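PDB 4OM8: 5-formyl-3-hydroxy-2-methylpyridine 4-carboxylate 5-dehydrogenase from Mesorhizobium japonicum MAFF 303099, which oxidises 5-formyl-3-hydroxy-2-methylpyridine-4-carboxylate with NAD(+) in vitamin B6 degradation and can also reduce it with NADH to 4-pyridoxate. Local coordinates for residues M1-M13 against L21-V33. Numbering follows the deposited sequence.
Sequences MIRNIAIIGLGTM and LARGGLQVVAYDV. With NAD (nicotinamide-adenine-dinucleotide), chain C.
D32 and L10 meet where the first beta-alpha-beta unit of the Rossmann fold closes on NAD. The amide N of L10 gives a hydrogen bond of 2.8 Å to D32 OD2, reaching this oxygen on its anti side. OD2 also takes the ribose hydroxyl O3B of NAD at 2.6 Å, while D32 OD1 takes O2B at 2.7 Å; two carboxylate oxygens thus match the adenosine diol, as expected of an acidic residue just after the second strand of an NAD-binding fold. With CG anti to the backbone N (chi1 -164°), the carboxylate reaches both the ribose and the glycine-rich turn. An alanine here would probably leave both ribose hydroxyls and the L10 amide without their acceptor. Further along the same turn, T12 N and M13 N donate to the NAD phosphate oxygens O2A and O2N. G11 suits its place because a CB would clash with NAD O5B, and G9 because its backbone angles would jam one against the preceding carbonyl.

Behind the turn, parallel strands 4-8 and 27-31 are joined by six backbone hydrogen bonds, from Q27 N to R3 O through G9 N to Y31 O. L21 of helix 14-23 touches I5 and I7 with CD1, and L26, after the helix, brings CG to 3.6 Å from I5 CD1; branched apolar chains suit this buried layer. A30, with only a CB, lets L10 come close, L10 CD2 lying 3.6 Å from A30 CB.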
# COMPACT_ATOMS: atom_id res chain seq x y z
N MET A 1 -8.81 -31.10 -16.88
CA MET A 1 -7.36 -30.90 -16.86
C MET A 1 -6.96 -29.74 -17.76
O MET A 1 -7.39 -29.68 -18.91
CB MET A 1 -6.65 -32.19 -17.28
CG MET A 1 -5.22 -31.98 -17.71
SD MET A 1 -4.17 -31.44 -16.34
CE MET A 1 -3.99 -32.98 -15.43
N ILE A 2 -6.14 -28.82 -17.25
CA ILE A 2 -5.71 -27.68 -18.07
C ILE A 2 -4.25 -27.79 -18.49
O ILE A 2 -3.33 -27.66 -17.67
CB ILE A 2 -5.92 -26.35 -17.33
CG1 ILE A 2 -7.41 -26.15 -17.03
CG2 ILE A 2 -5.37 -25.21 -18.17
CD1 ILE A 2 -7.67 -24.98 -16.09
N ARG A 3 -4.04 -28.03 -19.78
CA ARG A 3 -2.71 -28.04 -20.38
C ARG A 3 -2.60 -26.99 -21.48
O ARG A 3 -1.53 -26.46 -21.75
CB ARG A 3 -2.40 -29.42 -20.97
CG ARG A 3 -2.53 -30.59 -20.01
CD ARG A 3 -1.45 -30.55 -18.93
NE ARG A 3 -1.29 -31.87 -18.32
CZ ARG A 3 -0.81 -32.09 -17.10
NH1 ARG A 3 -0.46 -31.06 -16.32
NH2 ARG A 3 -0.71 -33.33 -16.64
N ASN A 4 -3.72 -26.73 -22.15
CA ASN A 4 -3.72 -25.87 -23.33
C ASN A 4 -4.55 -24.62 -23.06
O ASN A 4 -5.72 -24.71 -22.72
CB ASN A 4 -4.26 -26.63 -24.54
CG ASN A 4 -3.51 -27.92 -24.78
OD1 ASN A 4 -2.28 -27.97 -24.68
ND2 ASN A 4 -4.24 -28.98 -25.10
N ILE A 5 -3.91 -23.47 -23.20
CA ILE A 5 -4.55 -22.20 -22.89
C ILE A 5 -4.61 -21.33 -24.14
O ILE A 5 -3.64 -21.25 -24.90
CB ILE A 5 -3.80 -21.47 -21.77
CG1 ILE A 5 -3.81 -22.35 -20.51
CG2 ILE A 5 -4.43 -20.09 -21.52
CD1 ILE A 5 -3.04 -21.77 -19.33
N ALA A 6 -5.76 -20.71 -24.36
CA ALA A 6 -5.89 -19.66 -25.37
C ALA A 6 -6.11 -18.34 -24.65
O ALA A 6 -6.88 -18.28 -23.70
CB ALA A 6 -7.05 -19.95 -26.32
N ILE A 7 -5.43 -17.30 -25.12
CA ILE A 7 -5.68 -15.94 -24.67
C ILE A 7 -6.27 -15.12 -25.81
O ILE A 7 -5.73 -15.09 -26.92
CB ILE A 7 -4.39 -15.27 -24.14
CG1 ILE A 7 -3.87 -16.04 -22.92
CG2 ILE A 7 -4.65 -13.81 -23.79
CD1 ILE A 7 -2.48 -15.68 -22.48
N ILE A 8 -7.40 -14.47 -25.53
CA ILE A 8 -8.07 -13.60 -26.50
C ILE A 8 -7.90 -12.15 -26.08
O ILE A 8 -8.52 -11.69 -25.11
CB ILE A 8 -9.57 -13.93 -26.61
CG1 ILE A 8 -9.77 -15.44 -26.81
CG2 ILE A 8 -10.23 -13.08 -27.70
CD1 ILE A 8 -9.03 -16.03 -28.01
N GLY A 9 -7.03 -11.43 -26.79
CA GLY A 9 -6.76 -10.03 -26.49
C GLY A 9 -5.34 -9.89 -26.00
O GLY A 9 -4.96 -10.47 -24.97
N LEU A 10 -4.55 -9.12 -26.76
CA LEU A 10 -3.11 -8.98 -26.50
C LEU A 10 -2.65 -7.54 -26.31
O LEU A 10 -1.61 -7.14 -26.84
CB LEU A 10 -2.31 -9.58 -27.65
CG LEU A 10 -2.22 -11.10 -27.75
CD1 LEU A 10 -1.54 -11.49 -29.06
CD2 LEU A 10 -1.45 -11.64 -26.57
N GLY A 11 -3.42 -6.77 -25.56
CA GLY A 11 -3.02 -5.40 -25.26
C GLY A 11 -2.09 -5.40 -24.07
O GLY A 11 -1.23 -6.26 -23.95
N THR A 12 -2.27 -4.42 -23.19
CA THR A 12 -1.46 -4.25 -22.00
C THR A 12 -1.25 -5.54 -21.20
O THR A 12 -0.13 -5.85 -20.79
CB THR A 12 -2.09 -3.19 -21.09
OG1 THR A 12 -2.14 -1.95 -21.80
CG2 THR A 12 -1.31 -3.02 -19.79
N MET A 13 -2.34 -6.30 -21.01
CA MET A 13 -2.29 -7.46 -20.11
C MET A 13 -1.90 -8.77 -20.78
O MET A 13 -1.67 -9.77 -20.11
CB MET A 13 -3.64 -7.64 -19.41
CG MET A 13 -4.00 -6.52 -18.47
SD MET A 13 -2.84 -6.41 -17.11
CE MET A 13 -3.32 -7.81 -16.12
N LEU A 21 2.34 -17.78 -18.16
CA LEU A 21 1.68 -19.07 -18.23
C LEU A 21 2.57 -20.11 -18.92
O LEU A 21 2.67 -21.24 -18.46
CB LEU A 21 0.34 -18.94 -18.95
CG LEU A 21 -0.71 -18.16 -18.15
CD1 LEU A 21 -1.91 -17.83 -19.04
CD2 LEU A 21 -1.16 -18.96 -16.93
N ALA A 22 3.21 -19.73 -20.01
CA ALA A 22 4.10 -20.66 -20.70
C ALA A 22 5.28 -21.06 -19.82
O ALA A 22 5.74 -22.20 -19.87
CB ALA A 22 4.61 -20.06 -21.99
N ARG A 23 5.77 -20.12 -19.02
CA ARG A 23 6.90 -20.41 -18.13
C ARG A 23 6.50 -21.46 -17.09
O ARG A 23 7.34 -22.17 -16.55
CB ARG A 23 7.37 -19.11 -17.46
CG ARG A 23 8.68 -19.22 -16.65
CD ARG A 23 9.86 -19.56 -17.55
NE ARG A 23 10.14 -18.50 -18.52
CZ ARG A 23 11.14 -17.64 -18.40
NH1 ARG A 23 11.94 -17.69 -17.35
NH2 ARG A 23 11.33 -16.71 -19.34
N GLY A 24 5.20 -21.57 -16.82
CA GLY A 24 4.69 -22.60 -15.92
C GLY A 24 4.52 -23.96 -16.58
O GLY A 24 4.12 -24.92 -15.93
N GLY A 25 4.83 -24.05 -17.87
CA GLY A 25 4.77 -25.33 -18.56
C GLY A 25 3.58 -25.47 -19.50
O GLY A 25 3.47 -26.46 -20.21
N LEU A 26 2.70 -24.47 -19.51
CA LEU A 26 1.47 -24.54 -20.29
C LEU A 26 1.71 -24.22 -21.76
O LEU A 26 2.63 -23.47 -22.09
CB LEU A 26 0.43 -23.57 -19.72
CG LEU A 26 -0.29 -23.92 -18.41
CD1 LEU A 26 -1.13 -25.19 -18.54
CD2 LEU A 26 0.65 -24.02 -17.21
N GLN A 27 0.89 -24.80 -22.64
CA GLN A 27 0.91 -24.40 -24.04
C GLN A 27 -0.02 -23.21 -24.21
O GLN A 27 -1.18 -23.31 -23.86
CB GLN A 27 0.46 -25.55 -24.94
CG GLN A 27 0.15 -25.11 -26.37
CD GLN A 27 -0.54 -26.20 -27.17
OE1 GLN A 27 0.06 -27.23 -27.49
NE2 GLN A 27 -1.82 -25.97 -27.50
N VAL A 28 0.49 -22.10 -24.74
CA VAL A 28 -0.31 -20.89 -24.87
C VAL A 28 -0.40 -20.47 -26.32
O VAL A 28 0.63 -20.32 -26.99
CB VAL A 28 0.29 -19.73 -24.03
CG1 VAL A 28 -0.53 -18.45 -24.19
CG2 VAL A 28 0.39 -20.12 -22.57
N VAL A 29 -1.63 -20.29 -26.82
CA VAL A 29 -1.81 -19.68 -28.14
C VAL A 29 -2.66 -18.42 -27.95
O VAL A 29 -3.69 -18.46 -27.28
CB VAL A 29 -2.47 -20.65 -29.14
CG1 VAL A 29 -2.52 -20.03 -30.52
CG2 VAL A 29 -1.67 -21.95 -29.20
N ALA A 30 -2.21 -17.31 -28.50
CA ALA A 30 -2.87 -16.04 -28.23
C ALA A 30 -3.30 -15.37 -29.52
O ALA A 30 -2.64 -15.49 -30.56
CB ALA A 30 -1.95 -15.12 -27.44
N TYR A 31 -4.42 -14.65 -29.43
CA TYR A 31 -5.08 -14.06 -30.59
C TYR A 31 -5.47 -12.63 -30.30
O TYR A 31 -5.83 -12.31 -29.18
CB TYR A 31 -6.32 -14.88 -30.97
CG TYR A 31 -7.28 -14.18 -31.90
CD1 TYR A 31 -7.08 -14.19 -33.28
CD2 TYR A 31 -8.40 -13.51 -31.41
CE1 TYR A 31 -7.97 -13.55 -34.15
CE2 TYR A 31 -9.29 -12.87 -32.26
CZ TYR A 31 -9.06 -12.88 -33.62
OH TYR A 31 -9.95 -12.25 -34.46
N ASP A 32 -5.42 -11.78 -31.32
CA ASP A 32 -5.97 -10.44 -31.20
C ASP A 32 -6.56 -10.08 -32.55
O ASP A 32 -6.04 -10.50 -33.59
CB ASP A 32 -4.88 -9.43 -30.80
CG ASP A 32 -5.45 -8.11 -30.29
OD1 ASP A 32 -6.12 -7.39 -31.07
OD2 ASP A 32 -5.22 -7.78 -29.10
N VAL A 33 -7.65 -9.31 -32.54
CA VAL A 33 -8.34 -8.90 -33.76
C VAL A 33 -7.53 -7.86 -34.56
O VAL A 33 -7.77 -7.68 -35.76
CB VAL A 33 -9.73 -8.32 -33.40
CG1 VAL A 33 -9.59 -6.95 -32.77
CG2 VAL A 33 -10.65 -8.27 -34.64
PA NAD C . -6.14 -3.13 -23.88
O1A NAD C . -7.10 -2.09 -24.43
O2A NAD C . -4.68 -2.78 -23.63
O5B NAD C . -6.18 -4.39 -24.88
C5B NAD C . -7.40 -4.91 -25.41
C4B NAD C . -7.06 -5.76 -26.63
O4B NAD C . -8.22 -6.48 -27.05
C3B NAD C . -6.61 -4.88 -27.80
O3B NAD C . -5.32 -5.29 -28.26
C2B NAD C . -7.70 -5.10 -28.84
O2B NAD C . -7.23 -5.04 -30.20
C1B NAD C . -8.20 -6.48 -28.48
N9A NAD C . -9.54 -6.83 -28.97
C8A NAD C . -10.61 -6.03 -29.12
N7A NAD C . -11.68 -6.73 -29.57
C5A NAD C . -11.29 -8.01 -29.72
C6A NAD C . -11.91 -9.27 -30.16
N6A NAD C . -13.21 -9.32 -30.55
N1A NAD C . -11.14 -10.38 -30.17
C2A NAD C . -9.85 -10.36 -29.79
N3A NAD C . -9.22 -9.24 -29.38
C4A NAD C . -9.88 -8.06 -29.33
O3 NAD C . -6.85 -3.76 -22.58
PN NAD C . -6.11 -4.35 -21.27
O1N NAD C . -5.64 -3.20 -20.40
O2N NAD C . -5.12 -5.44 -21.63
O5D NAD C . -7.34 -5.04 -20.51
C5D NAD C . -8.04 -6.16 -21.06
C4D NAD C . -9.02 -6.65 -20.01
O4D NAD C . -8.29 -6.90 -18.81
C3D NAD C . -10.07 -5.60 -19.65
O3D NAD C . -11.25 -6.30 -19.26
C2D NAD C . -9.49 -4.91 -18.43
O2D NAD C . -10.51 -4.40 -17.57
C1D NAD C . -8.76 -6.06 -17.75
N1N NAD C . -7.62 -5.66 -16.91
C2N NAD C . -6.85 -4.58 -17.18
C3N NAD C . -5.78 -4.27 -16.35
C7N NAD C . -4.90 -3.06 -16.58
O7N NAD C . -4.74 -2.58 -17.69
N7N NAD C . -4.33 -2.52 -15.50
C4N NAD C . -5.49 -5.07 -15.25
C5N NAD C . -6.29 -6.17 -15.01
C6N NAD C . -7.35 -6.45 -15.86
O HOH W 1 -3.41 -23.81 -26.43